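Long-range contacts in uncharacterized protein Rv2277c (Mycobacterium tuberculosis, PDB 5VUG), which is uncharacterized but probably hydrolyses phosphodiesters, with a TIM-barrel domain of the glycerophosphodiester phosphodiesterase family: residues M12-A18 / V39-T45; A34-V39 / P273-Q277; L109-I113 / V141-A147; M120-L126 / R150-S155. All coordinates share one frame. Residues are numbered along the deposited sequence.

Interaction 1 of 4, residues M12-A18 / V39-T45; sequences MIVAHRA and VDGMWLT
His-16 turns its ring edge onto one face of the Trp-43 indole, a T-shaped pair with 5.1 Å between the imidazole and five-membered-ring centroids, planes at 62°, and His-16 CD2 3.7 Å from Trp-43 CD1; both side chains have chi1 in t. Beneath them strands 12-16 and 41-45 run parallel, their axes 4.5 Å apart at closest and crossing at -26°. Val-14 pairs with Gly-41 and Ala-15 with Met-42: Ala-15 N donates to Gly-41 O (3.0 Å), and Trp-43 N to Ala-15 O (3.0 Å). Before the strand proper, Asp-40 brackets Ile-13, its N reaching Ile-13 O at 2.8 Å while its OD2 accepts from Ile-13 N at 2.9 Å. These are the two strands of the beta-alpha-beta unit that helix 28-36 completes in the TIM barrel. Val-14, His-16 and Trp-43 face the barrel interior, with Val-14 CG1 3.9 Å from Trp-43 CB; Ala-15 and Met-42 face that helix, with Ala-15 CB 4.0 Å from the selenium SE of Met-42. A type II turn from Ala-15 to Ala-18 brings Ala-18 CB 3.9 Å from Leu-44 CD2. Beyond the pair, His-16 ND1 hydrogen-bonds Asp-271 and NE2 a bound glycerol.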
loop_
_atom_site.group_PDB
_atom_site.type_symbol
_atom_site.label_atom_id
_atom_site.label_comp_id
_atom_site.label_asym_id
_atom_site.label_seq_id
_atom_site.Cartn_x
_atom_site.Cartn_y
_atom_site.Cartn_z
HETATM N N MSE A 12 -26.599 9.808 -2.888
HETATM C CA MSE A 12 -26.988 10.178 -4.245
HETATM C C MSE A 12 -26.644 9.060 -5.215
HETATM O O MSE A 12 -25.542 8.500 -5.156
HETATM C CB MSE A 12 -26.240 11.434 -4.699
HETATM C CG MSE A 12 -26.701 12.721 -4.048
HETATM SE SE MSE A 12 -25.330 14.075 -4.312
HETATM C CE MSE A 12 -25.173 13.966 -6.265
ATOM N N ILE A 13 -27.558 8.755 -6.134
ATOM C CA ILE A 13 -27.280 7.800 -7.203
ATOM C C ILE A 13 -26.750 8.570 -8.404
ATOM O O ILE A 13 -27.473 9.384 -8.995
ATOM C CB ILE A 13 -28.535 7.001 -7.584
ATOM C CG1 ILE A 13 -29.130 6.298 -6.355
ATOM C CG2 ILE A 13 -28.201 6.008 -8.703
ATOM C CD1 ILE A 13 -28.180 5.351 -5.658
ATOM N N VAL A 14 -25.501 8.304 -8.786
ATOM C CA VAL A 14 -24.852 9.016 -9.892
ATOM C C VAL A 14 -24.637 8.038 -11.043
ATOM O O VAL A 14 -24.009 6.990 -10.860
ATOM C CB VAL A 14 -23.531 9.674 -9.452
ATOM C CG1 VAL A 14 -22.865 10.396 -10.625
ATOM C CG2 VAL A 14 -23.767 10.647 -8.297
ATOM N N ALA A 15 -25.152 8.373 -12.228
ATOM C CA ALA A 15 -25.078 7.470 -13.382
ATOM C C ALA A 15 -23.687 7.529 -14.010
ATOM O O ALA A 15 -23.307 8.546 -14.605
ATOM C CB ALA A 15 -26.147 7.823 -14.412
ATOM N N HIS A 16 -22.945 6.424 -13.920
ATOM C CA HIS A 16 -21.572 6.379 -14.415
ATOM C C HIS A 16 -21.549 6.326 -15.941
ATOM O O HIS A 16 -22.025 5.355 -16.539
ATOM C CB HIS A 16 -20.882 5.141 -13.853
ATOM C CG HIS A 16 -19.430 5.052 -14.194
ATOM N ND1 HIS A 16 -18.822 3.865 -14.534
ATOM C CD2 HIS A 16 -18.463 5.999 -14.241
ATOM C CE1 HIS A 16 -17.542 4.082 -14.788
ATOM N NE2 HIS A 16 -17.295 5.368 -14.613
ATOM N N ARG A 17 -20.950 7.344 -16.569
ATOM C CA ARG A 17 -20.969 7.489 -18.031
ATOM C C ARG A 17 -22.403 7.469 -18.556
ATOM O O ARG A 17 -22.693 6.909 -19.616
ATOM C CB ARG A 17 -20.110 6.443 -18.748
ATOM C CG ARG A 17 -18.766 6.154 -18.107
ATOM C CD ARG A 17 -18.096 5.027 -18.878
ATOM N NE ARG A 17 -16.943 4.489 -18.173
ATOM C CZ ARG A 17 -16.505 3.249 -18.318
ATOM N NH1 ARG A 17 -15.450 2.842 -17.636
ATOM N NH2 ARG A 17 -17.125 2.415 -19.149
ATOM N N ALA A 18 -23.309 8.081 -17.786
ATOM C CA ALA A 18 -24.737 8.123 -18.074
ATOM C C ALA A 18 -25.410 6.763 -17.954
ATOM O O ALA A 18 -26.540 6.590 -18.427
ATOM C CB ALA A 18 -25.061 8.798 -19.421
ATOM N N VAL A 39 -32.013 9.137 -11.231
ATOM C CA VAL A 39 -30.680 9.416 -10.691
ATOM C C VAL A 39 -30.607 10.843 -10.150
ATOM O O VAL A 39 -31.362 11.742 -10.546
ATOM C CB VAL A 39 -29.567 9.145 -11.716
ATOM C CG1 VAL A 39 -29.692 7.723 -12.266
ATOM C CG2 VAL A 39 -29.574 10.210 -12.816
ATOM N N ASP A 40 -29.669 11.047 -9.220
ATOM C CA ASP A 40 -29.425 12.333 -8.578
ATOM C C ASP A 40 -28.217 13.063 -9.147
ATOM O O ASP A 40 -27.981 14.223 -8.787
ATOM C CB ASP A 40 -29.180 12.112 -7.080
ATOM C CG ASP A 40 -30.294 11.327 -6.423
ATOM O OD1 ASP A 40 -31.413 11.873 -6.316
ATOM O OD2 ASP A 40 -30.061 10.157 -6.049
ATOM N N GLY A 41 -27.431 12.413 -9.986
ATOM C CA GLY A 41 -26.277 13.057 -10.583
ATOM C C GLY A 41 -25.916 12.320 -11.848
ATOM O O GLY A 41 -26.302 11.160 -12.038
HETATM N N MSE A 42 -25.171 13.008 -12.713
HETATM C CA MSE A 42 -24.828 12.516 -14.043
HETATM C C MSE A 42 -23.313 12.623 -14.237
HETATM O O MSE A 42 -22.752 13.722 -14.223
HETATM C CB MSE A 42 -25.574 13.347 -15.102
HETATM C CG MSE A 42 -25.543 12.787 -16.518
HETATM SE SE MSE A 42 -26.604 11.143 -16.683
HETATM C CE MSE A 42 -28.367 11.828 -16.219
ATOM N N TRP A 43 -22.646 11.488 -14.410
ATOM C CA TRP A 43 -21.197 11.445 -14.596
ATOM C C TRP A 43 -20.912 11.215 -16.080
ATOM O O TRP A 43 -21.330 10.201 -16.642
ATOM C CB TRP A 43 -20.608 10.299 -13.761
ATOM C CG TRP A 43 -19.111 10.123 -13.883
ATOM C CD1 TRP A 43 -18.409 9.652 -14.974
ATOM C CD2 TRP A 43 -18.137 10.396 -12.871
ATOM N NE1 TRP A 43 -17.061 9.627 -14.692
ATOM C CE2 TRP A 43 -16.864 10.084 -13.413
ATOM C CE3 TRP A 43 -18.213 10.881 -11.559
ATOM C CZ2 TRP A 43 -15.680 10.246 -12.689
ATOM C CZ3 TRP A 43 -17.034 11.043 -10.839
ATOM C CH2 TRP A 43 -15.780 10.732 -11.411
ATOM N N LEU A 44 -20.189 12.139 -16.708
ATOM C CA LEU A 44 -19.990 12.118 -18.151
ATOM C C LEU A 44 -18.506 12.269 -18.455
ATOM O O LEU A 44 -17.806 13.032 -17.776
ATOM C CB LEU A 44 -20.756 13.281 -18.796
ATOM C CG LEU A 44 -22.263 13.356 -18.516
ATOM C CD1 LEU A 44 -22.851 14.658 -19.029
ATOM C CD2 LEU A 44 -22.993 12.133 -19.110
ATOM N N THR A 45 -18.015 11.570 -19.482
ATOM C CA THR A 45 -16.600 11.641 -19.841
ATOM C C THR A 45 -16.450 12.577 -21.033
ATOM O O THR A 45 -17.145 12.407 -22.037
ATOM C CB THR A 45 -16.032 10.269 -20.221
ATOM O OG1 THR A 45 -16.639 9.241 -19.433
ATOM C CG2 THR A 45 -14.528 10.272 -20.000
#

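Interaction 2 of 4, residues A34-V39 / P273-Q277; sequences AVAAGV and PLAAQ
Two helices on the outside of the TIM barrel meet here: the end of helix 28-36, the first after strand 12-16, and the short helix 273-277 that follows strand 267-270, so the contact brings the first and last parts of the barrel together. Helix 28-36 finishes in a Schellman motif, with Gly-38 at phi/psi 88/17 and bonds from Gly-38 N to Val-35 O (2.9 Å) and, weakly, from Val-39 N to Ala-34 O (3.4 Å). Ala-37, just before that glycine, is the residue most covered; its CA-to-CB bond points at the other helix and sets CB 3.9 Å from Pro-273 CB. Pro-273, on the first turn of its helix, packs against both Ala-37 and Val-39, its CB 3.5 Å from Val-39 CG1 and its CG 4.2 Å from Ala-34 CB; Ala-34 and Pro-273 have CA atoms 6.0 Å apart. Below both residues lies Ala-15 of strand 12-16. The third main participant, Gln-277, has chi1 in m and chi2 in t, which carries its amide across to the end of helix 28-36, where NE2 donates a weak hydrogen bond to Ala-37 O (3.2 Å). One water donates to that same Ala-37 O at 2.8 Å and to Pro-273 O at 2.9 Å.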
loop_
_atom_site.group_PDB
_atom_site.type_symbol
_atom_site.label_atom_id
_atom_site.label_comp_id
_atom_site.label_asym_id
_atom_site.label_seq_id
_atom_site.Cartn_x
_atom_site.Cartn_y
_atom_site.Cartn_z
ATOM N N ALA A 34 -31.382 7.763 -17.940
ATOM C CA ALA A 34 -30.890 7.837 -16.568
ATOM C C ALA A 34 -31.705 8.827 -15.742
ATOM O O ALA A 34 -32.075 8.528 -14.597
ATOM C CB ALA A 34 -29.402 8.209 -16.563
ATOM N N VAL A 35 -32.006 10.004 -16.305
ATOM C CA VAL A 35 -32.904 10.946 -15.632
ATOM C C VAL A 35 -34.231 10.268 -15.308
ATOM O O VAL A 35 -34.740 10.366 -14.186
ATOM C CB VAL A 35 -33.109 12.215 -16.481
ATOM C CG1 VAL A 35 -34.106 13.153 -15.809
ATOM C CG2 VAL A 35 -31.786 12.936 -16.726
ATOM N N ALA A 36 -34.809 9.565 -16.292
ATOM C CA ALA A 36 -36.096 8.906 -16.099
ATOM C C ALA A 36 -36.033 7.826 -15.023
ATOM O O ALA A 36 -37.055 7.529 -14.384
ATOM C CB ALA A 36 -36.567 8.311 -17.423
ATOM N N ALA A 37 -34.851 7.234 -14.808
ATOM C CA ALA A 37 -34.647 6.238 -13.762
ATOM C C ALA A 37 -34.398 6.853 -12.391
ATOM O O ALA A 37 -34.130 6.113 -11.439
ATOM C CB ALA A 37 -33.500 5.285 -14.129
ATOM N N GLY A 38 -34.462 8.174 -12.263
ATOM C CA GLY A 38 -34.426 8.802 -10.960
ATOM C C GLY A 38 -33.058 9.114 -10.402
ATOM O O GLY A 38 -32.948 9.358 -9.195
ATOM N N VAL A 39 -32.013 9.137 -11.231
ATOM C CA VAL A 39 -30.680 9.416 -10.691
ATOM C C VAL A 39 -30.607 10.843 -10.150
ATOM O O VAL A 39 -31.362 11.742 -10.546
ATOM C CB VAL A 39 -29.567 9.145 -11.716
ATOM C CG1 VAL A 39 -29.692 7.723 -12.266
ATOM C CG2 VAL A 39 -29.574 10.210 -12.816
ATOM N N PRO A 273 -28.322 2.610 -13.518
ATOM C CA PRO A 273 -29.415 3.319 -12.838
ATOM C C PRO A 273 -30.664 2.472 -12.662
ATOM O O PRO A 273 -31.362 2.619 -11.653
ATOM C CB PRO A 273 -29.654 4.517 -13.764
ATOM C CG PRO A 273 -28.270 4.810 -14.302
ATOM C CD PRO A 273 -27.664 3.448 -14.540
ATOM N N LEU A 274 -30.960 1.570 -13.606
ATOM C CA LEU A 274 -32.141 0.725 -13.456
ATOM C C LEU A 274 -32.001 -0.227 -12.273
ATOM O O LEU A 274 -32.947 -0.393 -11.487
ATOM C CB LEU A 274 -32.425 -0.027 -14.760
ATOM C CG LEU A 274 -33.029 0.844 -15.866
ATOM C CD1 LEU A 274 -32.986 0.143 -17.227
ATOM C CD2 LEU A 274 -34.465 1.238 -15.502
ATOM N N ALA A 275 -30.834 -0.863 -12.122
ATOM C CA ALA A 275 -30.611 -1.716 -10.958
ATOM C C ALA A 275 -30.636 -0.904 -9.672
ATOM O O ALA A 275 -31.167 -1.359 -8.650
ATOM C CB ALA A 275 -29.278 -2.451 -11.091
ATOM N N ALA A 276 -30.082 0.313 -9.712
ATOM C CA ALA A 276 -29.993 1.142 -8.513
ATOM C C ALA A 276 -31.366 1.582 -8.022
ATOM O O ALA A 276 -31.548 1.781 -6.815
ATOM C CB ALA A 276 -29.089 2.351 -8.763
ATOM N N GLN A 277 -32.332 1.733 -8.936
ATOM C CA GLN A 277 -33.713 2.014 -8.543
ATOM C C GLN A 277 -34.201 1.032 -7.488
ATOM O O GLN A 277 -34.912 1.417 -6.556
ATOM C CB GLN A 277 -34.641 1.909 -9.755
ATOM C CG GLN A 277 -34.775 3.146 -10.594
ATOM C CD GLN A 277 -35.898 3.018 -11.608
ATOM O OE1 GLN A 277 -36.132 1.940 -12.157
ATOM N NE2 GLN A 277 -36.611 4.112 -11.847
HETATM O O HOH W 1 -31.706 5.173 -10.402
#

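Interaction 3 of 4, residues L109-I113 / V141-A147; sequences LEQAI and VLTRTGA
Glu-110 and Arg-144 form a two-pronged salt bridge between helices 109-113 and 141-145: NH1 of Arg-144 donates to OE1 of Glu-110 and NH2 of Arg-144 to OE2 of Glu-110, each at 2.8 Å. Both side chains leave with chi1 and chi2 in t. The helix axes cross at -43°, 10.6 Å apart at closest. Where the second helix ends, Thr-145 (chi1 p) turns its hydroxyl back, OG1 donating to Val-141 O at 2.8 Å, an acceptor that also takes Thr-145 N at 2.9 Å; Gly-146 then leaves helical angles with phi 76°, and Ala-147 N donates weakly to both Leu-142 O (3.1 Å) and Thr-145 OG1 (3.3 Å). Behind the charges the seam is apolar: Ile-113 CD1 lies 3.9 Å from both Val-141 CG1 and Leu-142 CD2, Ile-113 CG2 3.8 Å from Ala-147 CB, and Leu-109 CD2 4.1 Å from Val-141 CG1. The two helices flank strand 121-125 in the chain and lie side by side on the barrel's outside, Leu-109 and Leu-142 both resting on its Leu-124, while Leu-109 and Val-141 cover Pro-54 of strand 54-56.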
loop_
_atom_site.group_PDB
_atom_site.type_symbol
_atom_site.label_atom_id
_atom_site.label_comp_id
_atom_site.label_asym_id
_atom_site.label_seq_id
_atom_site.Cartn_x
_atom_site.Cartn_y
_atom_site.Cartn_z
ATOM N N LEU A 109 -20.906 18.126 -25.382
ATOM C CA LEU A 109 -21.159 18.423 -23.975
ATOM C C LEU A 109 -22.350 19.358 -23.835
ATOM O O LEU A 109 -23.181 19.194 -22.933
ATOM C CB LEU A 109 -19.912 19.029 -23.332
ATOM C CG LEU A 109 -20.084 19.532 -21.890
ATOM C CD1 LEU A 109 -20.434 18.399 -20.931
ATOM C CD2 LEU A 109 -18.809 20.237 -21.450
ATOM N N GLU A 110 -22.458 20.334 -24.741
ATOM C CA GLU A 110 -23.562 21.288 -24.693
ATOM C C GLU A 110 -24.909 20.585 -24.857
ATOM O O GLU A 110 -25.867 20.879 -24.123
ATOM C CB GLU A 110 -23.340 22.368 -25.760
ATOM C CG GLU A 110 -24.336 23.507 -25.739
ATOM C CD GLU A 110 -23.754 24.829 -26.247
ATOM O OE1 GLU A 110 -24.502 25.823 -26.264
ATOM O OE2 GLU A 110 -22.555 24.889 -26.611
ATOM N N GLN A 111 -24.999 19.635 -25.797
ATOM C CA GLN A 111 -26.225 18.851 -25.944
ATOM C C GLN A 111 -26.516 18.048 -24.686
ATOM O O GLN A 111 -27.673 17.936 -24.266
ATOM C CB GLN A 111 -26.107 17.887 -27.128
ATOM C CG GLN A 111 -26.313 18.503 -28.500
ATOM C CD GLN A 111 -25.963 17.551 -29.632
ATOM O OE1 GLN A 111 -24.959 16.838 -29.580
ATOM N NE2 GLN A 111 -26.794 17.538 -30.669
ATOM N N ALA A 112 -25.480 17.437 -24.106
ATOM C CA ALA A 112 -25.651 16.649 -22.889
ATOM C C ALA A 112 -26.178 17.502 -21.744
ATOM O O ALA A 112 -27.082 17.081 -21.010
ATOM C CB ALA A 112 -24.311 16.030 -22.500
ATOM N N ILE A 113 -25.616 18.702 -21.569
ATOM C CA ILE A 113 -26.095 19.618 -20.536
ATOM C C ILE A 113 -27.576 19.909 -20.734
ATOM O O ILE A 113 -28.368 19.868 -19.786
ATOM C CB ILE A 113 -25.251 20.907 -20.532
ATOM C CG1 ILE A 113 -23.834 20.597 -20.061
ATOM C CG2 ILE A 113 -25.893 21.994 -19.667
ATOM C CD1 ILE A 113 -22.843 21.680 -20.341
ATOM N N VAL A 141 -17.811 26.318 -22.509
ATOM C CA VAL A 141 -19.170 25.779 -22.585
ATOM C C VAL A 141 -19.900 25.984 -21.264
ATOM O O VAL A 141 -21.056 26.416 -21.234
ATOM C CB VAL A 141 -19.165 24.292 -22.985
ATOM C CG1 VAL A 141 -20.573 23.699 -22.806
ATOM C CG2 VAL A 141 -18.704 24.115 -24.419
ATOM N N LEU A 142 -19.246 25.651 -20.151
ATOM C CA LEU A 142 -19.915 25.783 -18.858
ATOM C C LEU A 142 -20.289 27.230 -18.572
ATOM O O LEU A 142 -21.350 27.495 -17.995
ATOM C CB LEU A 142 -19.036 25.222 -17.748
ATOM C CG LEU A 142 -18.872 23.704 -17.811
ATOM C CD1 LEU A 142 -17.912 23.243 -16.729
ATOM C CD2 LEU A 142 -20.225 22.987 -17.690
ATOM N N THR A 143 -19.426 28.178 -18.970
ATOM C CA THR A 143 -19.710 29.596 -18.770
ATOM C C THR A 143 -20.896 30.041 -19.612
ATOM O O THR A 143 -21.825 30.688 -19.109
ATOM C CB THR A 143 -18.481 30.435 -19.149
ATOM O OG1 THR A 143 -17.417 30.194 -18.224
ATOM C CG2 THR A 143 -18.826 31.919 -19.137
ATOM N N ARG A 144 -20.871 29.716 -20.906
ATOM C CA ARG A 144 -21.894 30.205 -21.822
ATOM C C ARG A 144 -23.251 29.568 -21.554
ATOM O O ARG A 144 -24.285 30.234 -21.705
ATOM C CB ARG A 144 -21.451 29.978 -23.263
ATOM C CG ARG A 144 -22.358 30.630 -24.284
ATOM C CD ARG A 144 -21.734 30.595 -25.661
ATOM N NE ARG A 144 -20.998 29.353 -25.874
ATOM C CZ ARG A 144 -21.574 28.183 -26.124
ATOM N NH1 ARG A 144 -22.898 28.102 -26.191
ATOM N NH2 ARG A 144 -20.828 27.099 -26.302
ATOM N N THR A 145 -23.275 28.294 -21.147
ATOM C CA THR A 145 -24.541 27.646 -20.830
ATOM C C THR A 145 -25.048 27.976 -19.434
ATOM O O THR A 145 -26.218 27.708 -19.144
ATOM C CB THR A 145 -24.430 26.123 -20.947
ATOM O OG1 THR A 145 -23.479 25.626 -19.993
ATOM C CG2 THR A 145 -24.023 25.712 -22.349
ATOM N N GLY A 146 -24.202 28.524 -18.562
ATOM C CA GLY A 146 -24.592 28.757 -17.185
ATOM C C GLY A 146 -24.611 27.514 -16.327
ATOM O O GLY A 146 -25.177 27.536 -15.231
ATOM N N ALA A 147 -23.996 26.429 -16.786
ATOM C CA ALA A 147 -23.998 25.178 -16.045
ATOM C C ALA A 147 -22.801 25.035 -15.116
ATOM O O ALA A 147 -22.680 24.007 -14.446
ATOM C CB ALA A 147 -24.068 23.983 -17.004
#

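Interaction 4 of 4, residues M120-L126 / R150-S155; sequences MTLFLDL and RSIVYS
Five backbone hydrogen bonds tie strands 121-125 and 151-154 together as parallel neighbours in the wall of the TIM barrel. Ile-152 N donates to Leu-122 O (2.7 Å), Leu-122 N to Arg-150 O (2.8 Å), Leu-124 N to Ile-152 O (2.8 Å), Tyr-154 N to Leu-124 O (2.9 Å) and Leu-126 N to Tyr-154 O (2.9 Å). The register is therefore unbroken, Leu-122 opposite Ser-151 through Asp-125 opposite Tyr-154, with the segment axes 4.6 Å apart at closest and crossing at -21°. At the N-terminal end Arg-150, chi1 in p and the next two angles in t, sends NH1 to Met-120 O at 2.9 Å; Leu-122 CD1 lies over one face of the guanidinium, whose NH1 also reaches Thr-116 outside the pair. CA-H...O contacts fill in along the strands, such as Ser-151 CA to Leu-122 O at 3.2 Å. Leu-122, Leu-124, Ser-151 and Val-153 point to the helix side, where helix 134-145, the crossover between these strands, covers Leu-124 and Ser-151; further along, Leu-126 CD2 meets Val-153 CG1 at 4.0 Å. The other face looks into the barrel and carries Phe-123, Ile-152, Asp-125 and Tyr-154. There Phe-123 CD1 sits 3.7 Å from Ile-152 CB, and Asp-125 OD1 lies near the plane of the Tyr-154 ring, 3.6 Å from its CD2.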
loop_
_atom_site.group_PDB
_atom_site.type_symbol
_atom_site.label_atom_id
_atom_site.label_comp_id
_atom_site.label_asym_id
_atom_site.label_seq_id
_atom_site.Cartn_x
_atom_site.Cartn_y
_atom_site.Cartn_z
HETATM N N MSE A 120 -29.832 19.047 -11.791
HETATM C CA MSE A 120 -28.934 17.903 -11.720
HETATM C C MSE A 120 -27.449 18.214 -11.761
HETATM O O MSE A 120 -26.946 18.896 -12.664
HETATM C CB MSE A 120 -29.265 16.821 -12.728
HETATM C CG MSE A 120 -28.525 15.514 -12.404
HETATM SE SE MSE A 120 -29.115 14.284 -13.594
HETATM C CE MSE A 120 -30.879 14.052 -12.859
ATOM N N THR A 121 -26.761 17.676 -10.760
ATOM C CA THR A 121 -25.324 17.851 -10.662
ATOM C C THR A 121 -24.654 17.004 -11.731
ATOM O O THR A 121 -24.993 15.826 -11.912
ATOM C CB THR A 121 -24.850 17.424 -9.273
ATOM O OG1 THR A 121 -25.586 18.149 -8.274
ATOM C CG2 THR A 121 -23.358 17.706 -9.113
ATOM N N LEU A 122 -23.719 17.615 -12.450
ATOM C CA LEU A 122 -22.935 16.945 -13.482
ATOM C C LEU A 122 -21.515 16.768 -12.965
ATOM O O LEU A 122 -20.905 17.719 -12.464
ATOM C CB LEU A 122 -22.892 17.804 -14.746
ATOM C CG LEU A 122 -24.245 18.305 -15.258
ATOM C CD1 LEU A 122 -24.065 19.140 -16.508
ATOM C CD2 LEU A 122 -25.184 17.123 -15.511
ATOM N N PHE A 123 -20.990 15.562 -13.096
ATOM C CA PHE A 123 -19.590 15.276 -12.818
ATOM C C PHE A 123 -18.929 15.021 -14.160
ATOM O O PHE A 123 -19.327 14.101 -14.881
ATOM C CB PHE A 123 -19.467 14.067 -11.889
ATOM C CG PHE A 123 -20.113 14.289 -10.553
ATOM C CD1 PHE A 123 -19.397 14.872 -9.506
ATOM C CD2 PHE A 123 -21.458 13.997 -10.362
ATOM C CE1 PHE A 123 -19.998 15.101 -8.273
ATOM C CE2 PHE A 123 -22.068 14.228 -9.136
ATOM C CZ PHE A 123 -21.340 14.786 -8.089
ATOM N N LEU A 124 -17.973 15.872 -14.520
ATOM C CA LEU A 124 -17.367 15.853 -15.845
ATOM C C LEU A 124 -15.951 15.323 -15.692
ATOM O O LEU A 124 -15.085 16.007 -15.135
ATOM C CB LEU A 124 -17.354 17.259 -16.434
ATOM C CG LEU A 124 -18.732 17.921 -16.527
ATOM C CD1 LEU A 124 -18.619 19.303 -17.187
ATOM C CD2 LEU A 124 -19.717 17.031 -17.272
ATOM N N ASP A 125 -15.722 14.113 -16.189
ATOM C CA ASP A 125 -14.428 13.448 -16.075
ATOM C C ASP A 125 -13.597 13.817 -17.301
ATOM O O ASP A 125 -13.940 13.456 -18.431
ATOM C CB ASP A 125 -14.619 11.935 -15.977
ATOM C CG ASP A 125 -13.298 11.183 -15.810
ATOM O OD1 ASP A 125 -12.287 11.801 -15.400
ATOM O OD2 ASP A 125 -13.267 9.967 -16.100
ATOM N N LEU A 126 -12.519 14.557 -17.078
ATOM C CA LEU A 126 -11.682 15.047 -18.168
ATOM C C LEU A 126 -10.384 14.252 -18.274
ATOM O O LEU A 126 -9.706 14.038 -17.269
ATOM C CB LEU A 126 -11.362 16.529 -17.957
ATOM C CG LEU A 126 -12.326 17.600 -18.484
ATOM C CD1 LEU A 126 -13.749 17.429 -17.990
ATOM C CD2 LEU A 126 -11.796 18.989 -18.150
ATOM N N ARG A 150 -23.507 23.940 -11.474
ATOM C CA ARG A 150 -23.972 22.597 -11.151
ATOM C C ARG A 150 -23.038 21.521 -11.684
ATOM O O ARG A 150 -23.416 20.346 -11.714
ATOM C CB ARG A 150 -25.412 22.362 -11.623
ATOM C CG ARG A 150 -25.603 22.363 -13.136
ATOM C CD ARG A 150 -27.089 22.155 -13.436
ATOM N NE ARG A 150 -27.437 22.290 -14.849
ATOM C CZ ARG A 150 -27.707 21.261 -15.652
ATOM N NH1 ARG A 150 -27.652 20.017 -15.189
ATOM N NH2 ARG A 150 -28.030 21.475 -16.921
ATOM N N SER A 151 -21.817 21.887 -12.079
ATOM C CA SER A 151 -20.874 20.942 -12.667
ATOM C C SER A 151 -19.610 20.845 -11.819
ATOM O O SER A 151 -19.098 21.862 -11.326
ATOM C CB SER A 151 -20.514 21.352 -14.108
ATOM O OG SER A 151 -21.675 21.406 -14.922
ATOM N N ILE A 152 -19.106 19.617 -11.664
ATOM C CA ILE A 152 -17.897 19.317 -10.897
ATOM C C ILE A 152 -16.904 18.670 -11.853
ATOM O O ILE A 152 -17.198 17.623 -12.438
ATOM C CB ILE A 152 -18.204 18.365 -9.729
ATOM C CG1 ILE A 152 -19.271 18.955 -8.795
ATOM C CG2 ILE A 152 -16.919 17.994 -8.961
ATOM C CD1 ILE A 152 -18.843 20.225 -8.086
ATOM N N VAL A 153 -15.732 19.281 -12.015
ATOM C CA VAL A 153 -14.698 18.728 -12.885
ATOM C C VAL A 153 -13.873 17.715 -12.107
ATOM O O VAL A 153 -13.349 18.024 -11.030
ATOM C CB VAL A 153 -13.810 19.840 -13.459
ATOM C CG1 VAL A 153 -12.665 19.232 -14.265
ATOM C CG2 VAL A 153 -14.666 20.788 -14.325
ATOM N N TYR A 154 -13.730 16.514 -12.674
ATOM C CA TYR A 154 -12.952 15.430 -12.096
ATOM C C TYR A 154 -11.854 15.000 -13.064
ATOM O O TYR A 154 -12.025 15.066 -14.280
ATOM C CB TYR A 154 -13.835 14.194 -11.779
ATOM C CG TYR A 154 -13.013 13.117 -11.111
ATOM C CD1 TYR A 154 -12.732 13.187 -9.747
ATOM C CD2 TYR A 154 -12.476 12.061 -11.840
ATOM C CE1 TYR A 154 -11.935 12.245 -9.131
ATOM C CE2 TYR A 154 -11.674 11.102 -11.233
ATOM C CZ TYR A 154 -11.414 11.193 -9.878
ATOM O OH TYR A 154 -10.615 10.244 -9.277
ATOM N N SER A 155 -10.724 14.541 -12.513
ATOM C CA SER A 155 -9.716 13.827 -13.294
ATOM C C SER A 155 -8.895 12.938 -12.369
ATOM O O SER A 155 -8.671 13.279 -11.204
ATOM C CB SER A 155 -8.780 14.788 -14.044
ATOM O OG SER A 155 -7.835 14.085 -14.846
#

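In the fold
Interactions 1 and 4 are stretches of one curved sheet, their centres 9 Å apart: strand 41-48 borders strand 121-125, with Leu-44 N 2.8 Å from Phe-123 O, a probable hydrogen bond. Interactions 2 and 3 are helix pairs on the outer side, centres 23 Å apart and not touching. Interaction 2 backs onto interaction 1, Ala-15 CB lying 3.7 Å from Pro-273 CG, and interaction 3 onto interaction 4, Ile-113 CG1 lying 3.8 Å from Leu-122 CD1. A glycerol, probably from the crystallisation liquor, lies about 3 Å from the His-16 side chain and about 4 Å from that of Asp-125, at the C-terminal strand ends where TIM barrels keep their active sites; calcium, about 3 Å from the Thr-121 side chain, is near the opposite ends.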